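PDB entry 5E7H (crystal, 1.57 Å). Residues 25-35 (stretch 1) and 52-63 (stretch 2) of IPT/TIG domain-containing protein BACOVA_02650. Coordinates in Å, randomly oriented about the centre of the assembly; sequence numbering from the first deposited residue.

Stretch 1 (25-35) NFIEVSRVNIN
Stretch 2 (52-63) DEISFVLPQAPT

Two segments of one chain pack mainly through apolar side chains; the Phe26 ring also touches backbone, at Asp52 C and Glu53 N. No hydrogen bond joins them, and together they bury 461 Å². Residues 31-34 and 53-57 are strands; the flanking residues are loop or turn. The strand axes come no closer than 10.6 Å, and their N-to-C directions differ by 56° (signed crossing angle -56°). This is a spacing for side-chain packing, too wide for backbone pairing.

The register runs the same way along both segments. The CA atoms of Phe26 and Asp52 lie 6.1 Å apart, those of Val32 and Phe56 9.6 Å, and those of Asn35 and Pro62 6.8 Å. Both strands are extended, with phi/psi of -128/111 at Val32 and -130/153 at Ile54. Side chains therefore alternate. Val32, Ile34, Ile54 and Phe56 point toward the other segment, while Arg31, Asn33, Ser55 and Val57 make no contact with it.

Phe26 (phi/psi -79/63) follows Asn25, which has positive phi (65/37). A weak hydrogen bond runs from Ile27 N to Asn25 O, 2.8 Å. Phe26 is m, with chi1 -66° and chi2 -33°. This places its ring beside the start of the second strand. Phe26 CD2 lies 3.6 Å from Glu53 N, which sits at the ring edge. Phe26 CD2 is also 3.7 Å from Ile54 CG2.

Ile54 is p at chi1 (63°) and t at chi2 (173°). This conformation spreads its two branches. Ile54 CG2 meets Phe26 and also lies 4.2 Å from Val29 CG2. Ile54 CD1 reaches Val32 CG2 at 3.9 Å. Val29 and Val32 are both t, with chi1 172° and 175°.

The methyls of Val32 divide between two neighbours: CG2 packs on Ile54, and Val32 CG1 lies 3.9 Å from Phe56 CE2. Phe56 is p, with chi1 55° and chi2 87°. The tip of its ring also meets Ile34, with Phe56 CZ 4.0 Å from Ile34 CD1.

Ile34 is m at both angles (-50° and -55°). Its chi2 folds CD1 back toward Val32, within reach of the Phe56 ring. Its other branch serves the far end of the contact, with Ile34 CG2 3.8 Å from Pro62 CG. Pro62 has phi/psi -56/145 and a C-gamma exo ring.

Asn35 has positive phi (57/28) and is m, with chi1 -69° and chi2 13°. Asn35 ND2 approaches Pro62 CB at 3.6 Å, a van der Waals contact. Asn35 ND2 is hydrogen-bonded to a residue adjoining one of the segments.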

ATOM      1  N   ASN A  25     -25.802  -4.419   3.742  1.00 33.49           N
ATOM      2  CA  ASN A  25     -26.582  -4.493   4.978  1.00 35.47           C
ATOM      3  C   ASN A  25     -25.903  -3.847   6.182  1.00 36.99           C
ATOM      4  O   ASN A  25     -26.013  -4.355   7.299  1.00 33.77           O
ATOM      5  CB  ASN A  25     -26.899  -5.950   5.309  1.00 34.99           C
ATOM      6  CG  ASN A  25     -27.466  -6.701   4.132  1.00 39.61           C
ATOM      7  OD1 ASN A  25     -28.311  -6.186   3.408  1.00 45.98           O
ATOM      8  ND2 ASN A  25     -27.000  -7.921   3.930  1.00 43.95           N
ATOM      9  N   PHE A  26     -25.197  -2.741   5.950  1.00 35.19           N
ATOM     10  CA  PHE A  26     -24.595  -1.974   7.033  1.00 35.19           C
ATOM     11  C   PHE A  26     -25.687  -1.107   7.679  1.00 34.95           C
ATOM     12  O   PHE A  26     -25.638   0.123   7.659  1.00 38.33           O
ATOM     13  CB  PHE A  26     -23.422  -1.118   6.513  1.00 37.29           C
ATOM     14  CG  PHE A  26     -22.235  -1.914   6.012  1.00 37.15           C
ATOM     15  CD1 PHE A  26     -21.876  -3.133   6.580  1.00 31.91           C
ATOM     16  CD2 PHE A  26     -21.458  -1.421   4.973  1.00 30.55           C
ATOM     17  CE1 PHE A  26     -20.762  -3.842   6.109  1.00 29.86           C
ATOM     18  CE2 PHE A  26     -20.340  -2.127   4.510  1.00 27.46           C
ATOM     19  CZ  PHE A  26     -20.005  -3.330   5.083  1.00 26.89           C
ATOM     20  N   ILE A  27     -26.673  -1.785   8.250  1.00 35.10           N
ATOM     21  CA  ILE A  27     -27.868  -1.134   8.789  1.00 35.66           C
ATOM     22  C   ILE A  27     -27.726  -0.946  10.294  1.00 34.17           C
ATOM     23  O   ILE A  27     -27.540  -1.909  11.033  1.00 42.11           O
ATOM     24  CB  ILE A  27     -29.133  -1.962   8.468  1.00 40.38           C
ATOM     25  CG1 ILE A  27     -29.307  -2.074   6.951  1.00 50.71           C
ATOM     26  CG2 ILE A  27     -30.375  -1.339   9.102  1.00 45.82           C
ATOM     27  CD1 ILE A  27     -30.164  -3.242   6.511  1.00 54.15           C
ATOM     28  N   GLU A  28     -27.815   0.304  10.737  1.00 34.15           N
ATOM     29  CA  GLU A  28     -27.669   0.653  12.149  1.00 39.23           C
ATOM     30  C   GLU A  28     -26.389   0.056  12.713  1.00 37.85           C
ATOM     31  O   GLU A  28     -26.416  -0.734  13.653  1.00 36.50           O
ATOM     32  CB  GLU A  28     -28.884   0.186  12.962  1.00 43.05           C
ATOM     33  CG  GLU A  28     -30.078   1.099  12.830  1.00 53.42           C
ATOM     34  CD  GLU A  28     -29.847   2.461  13.456  1.00 54.39           C
ATOM     35  OE1 GLU A  28     -29.763   2.550  14.697  1.00 61.93           O
ATOM     36  OE2 GLU A  28     -29.750   3.449  12.700  1.00 64.68           O
ATOM     37  N   VAL A  29     -25.264   0.444  12.122  1.00 35.52           N
ATOM     38  CA  VAL A  29     -23.959  -0.007  12.587  1.00 30.05           C
ATOM     39  C   VAL A  29     -23.765   0.455  14.021  1.00 37.73           C
ATOM     40  O   VAL A  29     -23.876   1.647  14.312  1.00 36.76           O
ATOM     41  CB  VAL A  29     -22.837   0.529  11.686  1.00 32.85           C
ATOM     42  CG1 VAL A  29     -21.452   0.233  12.273  1.00 32.97           C
ATOM     43  CG2 VAL A  29     -22.963  -0.071  10.286  1.00 35.74           C
ATOM     44  N   SER A  30     -23.507  -0.494  14.912  1.00 33.38           N
ATOM     45  CA  SER A  30     -23.415  -0.205  16.337  1.00 38.91           C
ATOM     46  C   SER A  30     -21.994  -0.363  16.854  1.00 36.15           C
ATOM     47  O   SER A  30     -21.682   0.051  17.964  1.00 35.85           O
ATOM     48  CB  SER A  30     -24.365  -1.112  17.124  1.00 42.74           C
ATOM     49  OG  SER A  30     -24.036  -2.477  16.969  1.00 38.40           O
ATOM     50  N   ARG A  31     -21.120  -0.952  16.044  1.00 30.47           N
ATOM     51  CA  ARG A  31     -19.740  -1.117  16.457  1.00 29.24           C
ATOM     52  C   ARG A  31     -18.850  -1.396  15.266  1.00 26.78           C
ATOM     53  O   ARG A  31     -19.210  -2.185  14.402  1.00 28.90           O
ATOM     54  CB  ARG A  31     -19.608  -2.257  17.459  1.00 35.45           C
ATOM     55  CG  ARG A  31     -18.256  -2.334  18.108  1.00 35.26           C
ATOM     56  CD  ARG A  31     -18.145  -3.550  18.993  1.00 40.18           C
ATOM     57  NE  ARG A  31     -16.917  -3.530  19.779  1.00 44.83           N
ATOM     58  CZ  ARG A  31     -16.469  -4.554  20.495  1.00 59.35           C
ATOM     59  NH1 ARG A  31     -17.144  -5.698  20.526  1.00 68.97           N
ATOM     60  NH2 ARG A  31     -15.341  -4.434  21.178  1.00 58.71           N
ATOM     61  N   VAL A  32     -17.696  -0.738  15.236  1.00 25.83           N
ATOM     62  CA  VAL A  32     -16.612  -1.112  14.330  1.00 25.44           C
ATOM     63  C   VAL A  32     -15.348  -1.278  15.168  1.00 28.48           C
ATOM     64  O   VAL A  32     -14.816  -0.304  15.708  1.00 27.98           O
ATOM     65  CB  VAL A  32     -16.383  -0.071  13.200  1.00 25.09           C
ATOM     66  CG1 VAL A  32     -15.159  -0.427  12.356  1.00 22.78           C
ATOM     67  CG2 VAL A  32     -17.619   0.015  12.312  1.00 27.19           C
ATOM     68  N   ASN A  33     -14.891  -2.523  15.294  1.00 25.22           N
ATOM     69  CA  ASN A  33     -13.727  -2.839  16.109  1.00 23.10           C
ATOM     70  C   ASN A  33     -12.515  -3.084  15.231  1.00 23.86           C
ATOM     71  O   ASN A  33     -12.590  -3.830  14.262  1.00 21.92           O
ATOM     72  CB  ASN A  33     -13.980  -4.062  16.986  1.00 24.32           C
ATOM     73  CG  ASN A  33     -12.763  -4.441  17.802  1.00 27.35           C
ATOM     74  OD1 ASN A  33     -11.968  -5.262  17.379  1.00 28.47           O
ATOM     75  ND2 ASN A  33     -12.597  -3.808  18.968  1.00 31.36           N
ATOM     76  N   ILE A  34     -11.409  -2.440  15.584  1.00 20.19           N
ATOM     77  CA  ILE A  34     -10.150  -2.579  14.882  1.00 18.57           C
ATOM     78  C   ILE A  34      -9.191  -3.519  15.603  1.00 19.94           C
ATOM     79  O   ILE A  34      -8.659  -3.177  16.663  1.00 19.50           O
ATOM     80  CB  ILE A  34      -9.463  -1.216  14.719  1.00 17.08           C
ATOM     81  CG1 ILE A  34     -10.414  -0.163  14.133  1.00 20.22           C
ATOM     82  CG2 ILE A  34      -8.245  -1.353  13.835  1.00 17.62           C
ATOM     83  CD1 ILE A  34     -11.092  -0.513  12.805  1.00 20.89           C
ATOM     84  N   ASN A  35      -9.043  -4.728  15.056  1.00 19.76           N
ATOM     85  CA  ASN A  35      -8.035  -5.702  15.487  1.00 20.02           C
ATOM     86  C   ASN A  35      -8.121  -6.070  16.958  1.00 21.07           C
ATOM     87  O   ASN A  35      -7.123  -6.472  17.548  1.00 21.82           O
ATOM     88  CB  ASN A  35      -6.621  -5.182  15.150  1.00 18.32           C
ATOM     89  CG  ASN A  35      -6.359  -5.150  13.655  1.00 17.41           C
ATOM     90  OD1 ASN A  35      -7.291  -5.274  12.854  1.00 18.12           O
ATOM     91  ND2 ASN A  35      -5.089  -5.014  13.269  1.00 17.72           N
ATOM     92  N   ASP A  52     -24.392   0.167   1.918  1.00 35.84           N
ATOM     93  CA  ASP A  52     -23.409  -0.673   1.238  1.00 32.16           C
ATOM     94  C   ASP A  52     -21.981  -0.158   1.401  1.00 29.92           C
ATOM     95  O   ASP A  52     -21.059  -0.686   0.798  1.00 30.88           O
ATOM     96  CB  ASP A  52     -23.736  -0.795  -0.254  1.00 40.39           C
ATOM     97  CG  ASP A  52     -23.763   0.547  -0.972  1.00 51.62           C
ATOM     98  OD1 ASP A  52     -23.424   1.580  -0.358  1.00 52.30           O
ATOM     99  OD2 ASP A  52     -24.125   0.562  -2.167  1.00 61.41           O
ATOM    100  N   GLU A  53     -21.805   0.872   2.218  1.00 28.44           N
ATOM    101  CA  GLU A  53     -20.480   1.422   2.450  1.00 29.88           C
ATOM    102  C   GLU A  53     -20.405   2.130   3.794  1.00 27.50           C
ATOM    103  O   GLU A  53     -21.344   2.811   4.202  1.00 30.80           O
ATOM    104  CB  GLU A  53     -20.100   2.391   1.326  1.00 31.63           C
ATOM    105  CG  GLU A  53     -18.719   3.019   1.486  1.00 35.07           C
ATOM    106  CD  GLU A  53     -18.403   4.031   0.402  1.00 45.16           C
ATOM    107  OE1 GLU A  53     -18.249   5.225   0.732  1.00 54.42           O
ATOM    108  OE2 GLU A  53     -18.296   3.633  -0.775  1.00 48.04           O
ATOM    109  N   ILE A  54     -19.291   1.945   4.495  1.00 25.97           N
ATOM    110  CA  ILE A  54     -19.012   2.776   5.650  1.00 28.30           C
ATOM    111  C   ILE A  54     -17.594   3.321   5.539  1.00 23.69           C
ATOM    112  O   ILE A  54     -16.708   2.732   4.890  1.00 24.31           O
ATOM    113  CB  ILE A  54     -19.181   2.027   6.983  1.00 28.96           C
ATOM    114  CG1 ILE A  54     -18.196   0.874   7.098  1.00 26.69           C
ATOM    115  CG2 ILE A  54     -20.625   1.508   7.122  1.00 29.54           C
ATOM    116  CD1 ILE A  54     -18.206   0.195   8.466  1.00 32.93           C
ATOM    117  N   SER A  55     -17.387   4.475   6.157  1.00 23.60           N
ATOM    118  CA  SER A  55     -16.058   5.053   6.215  1.00 19.28           C
ATOM    119  C   SER A  55     -15.818   5.775   7.523  1.00 20.67           C
ATOM    120  O   SER A  55     -16.750   6.180   8.203  1.00 22.73           O
ATOM    121  CB  SER A  55     -15.821   6.012   5.049  1.00 25.85           C
ATOM    122  OG  SER A  55     -16.729   7.105   5.105  1.00 30.34           O
ATOM    123  N   PHE A  56     -14.540   5.924   7.853  1.00 21.01           N
ATOM    124  CA  PHE A  56     -14.124   6.573   9.088  1.00 21.67           C
ATOM    125  C   PHE A  56     -12.648   6.866   8.982  1.00 18.42           C
ATOM    126  O   PHE A  56     -11.932   6.218   8.213  1.00 18.46           O
ATOM    127  CB  PHE A  56     -14.386   5.688  10.301  1.00 21.10           C
ATOM    128  CG  PHE A  56     -13.752   4.335  10.187  1.00 21.24           C
ATOM    129  CD1 PHE A  56     -12.450   4.123  10.599  1.00 21.49           C
ATOM    130  CD2 PHE A  56     -14.477   3.273   9.659  1.00 27.19           C
ATOM    131  CE1 PHE A  56     -11.868   2.866  10.469  1.00 24.92           C
ATOM    132  CE2 PHE A  56     -13.898   2.022   9.529  1.00 24.56           C
ATOM    133  CZ  PHE A  56     -12.606   1.824   9.936  1.00 24.30           C
ATOM    134  N   VAL A  57     -12.194   7.826   9.776  1.00 18.28           N
ATOM    135  CA  VAL A  57     -10.787   8.128   9.878  1.00 15.72           C
ATOM    136  C   VAL A  57     -10.121   7.189  10.886  1.00 17.19           C
ATOM    137  O   VAL A  57     -10.669   7.002  11.981  1.00 20.08           O
ATOM    138  CB  VAL A  57     -10.611   9.580  10.307  1.00 19.05           C
ATOM    139  CG1 VAL A  57      -9.150   9.897  10.525  1.00 19.75           C
ATOM    140  CG2 VAL A  57     -11.208  10.517   9.253  1.00 23.44           C
ATOM    141  N   LEU A  58      -8.975   6.603  10.527  1.00 17.26           N
ATOM    142  CA  LEU A  58      -8.240   5.718  11.433  1.00 16.56           C
ATOM    143  C   LEU A  58      -7.585   6.589  12.534  1.00 18.81           C
ATOM    144  O   LEU A  58      -6.704   7.388  12.224  1.00 19.34           O
ATOM    145  CB  LEU A  58      -7.194   4.894  10.676  1.00 16.20           C
ATOM    146  CG  LEU A  58      -6.461   3.857  11.532  1.00 17.69           C
ATOM    147  CD1 LEU A  58      -7.387   2.736  11.944  1.00 19.17           C
ATOM    148  CD2 LEU A  58      -5.267   3.313  10.783  1.00 18.80           C
ATOM    149  N   PRO A  59      -8.003   6.443  13.801  1.00 16.99           N
ATOM    150  CA  PRO A  59      -7.515   7.389  14.814  1.00 21.31           C
ATOM    151  C   PRO A  59      -6.134   7.074  15.397  1.00 27.53           C
ATOM    152  O   PRO A  59      -5.490   7.966  15.965  1.00 29.41           O
ATOM    153  CB  PRO A  59      -8.580   7.306  15.897  1.00 25.81           C
ATOM    154  CG  PRO A  59      -9.142   5.947  15.789  1.00 25.93           C
ATOM    155  CD  PRO A  59      -9.083   5.588  14.328  1.00 17.53           C
ATOM    156  N   GLN A  60      -5.690   5.832  15.259  1.00 20.28           N
ATOM    157  CA  GLN A  60      -4.414   5.389  15.808  1.00 20.14           C
ATOM    158  C   GLN A  60      -4.051   4.081  15.114  1.00 18.83           C
ATOM    159  O   GLN A  60      -4.923   3.447  14.524  1.00 17.92           O
ATOM    160  CB  GLN A  60      -4.489   5.182  17.316  1.00 22.06           C
ATOM    161  CG  GLN A  60      -5.496   4.107  17.713  1.00 23.58           C
ATOM    162  CD  GLN A  60      -5.770   4.032  19.203  1.00 36.88           C
ATOM    163  OE1 GLN A  60      -6.753   4.583  19.692  1.00 42.56           O
ATOM    164  NE2 GLN A  60      -4.920   3.314  19.923  1.00 45.54           N
ATOM    165  N   ALA A  61      -2.777   3.702  15.165  1.00 18.62           N
ATOM    166  CA  ALA A  61      -2.323   2.441  14.562  1.00 18.02           C
ATOM    167  C   ALA A  61      -2.560   1.270  15.504  1.00 18.45           C
ATOM    168  O   ALA A  61      -2.187   1.328  16.669  1.00 21.60           O
ATOM    169  CB  ALA A  61      -0.864   2.518  14.215  1.00 18.10           C
ATOM    170  N   PRO A  62      -3.154   0.182  14.994  1.00 17.39           N
ATOM    171  CA  PRO A  62      -3.072  -1.088  15.728  1.00 20.22           C
ATOM    172  C   PRO A  62      -1.622  -1.486  16.000  1.00 17.19           C
ATOM    173  O   PRO A  62      -0.770  -1.247  15.151  1.00 19.48           O
ATOM    174  CB  PRO A  62      -3.725  -2.095  14.764  1.00 23.25           C
ATOM    175  CG  PRO A  62      -4.415  -1.290  13.729  1.00 22.54           C
ATOM    176  CD  PRO A  62      -3.738   0.027  13.649  1.00 17.49           C
ATOM    177  N   THR A  63      -1.367  -2.110  17.151  1.00 21.08           N
ATOM    178  CA  THR A  63      -0.033  -2.567  17.505  1.00 22.83           C
ATOM    179  C   THR A  63       0.207  -3.995  17.017  1.00 19.96           C
ATOM    180  O   THR A  63       1.350  -4.444  16.994  1.00 21.72           O
ATOM    181  CB  THR A  63       0.202  -2.516  19.035  1.00 22.48           C
ATOM    182  OG1 THR A  63      -0.607  -3.493  19.687  1.00 27.39           O
ATOM    183  CG2 THR A  63      -0.150  -1.132  19.600  1.00 29.21           C
TER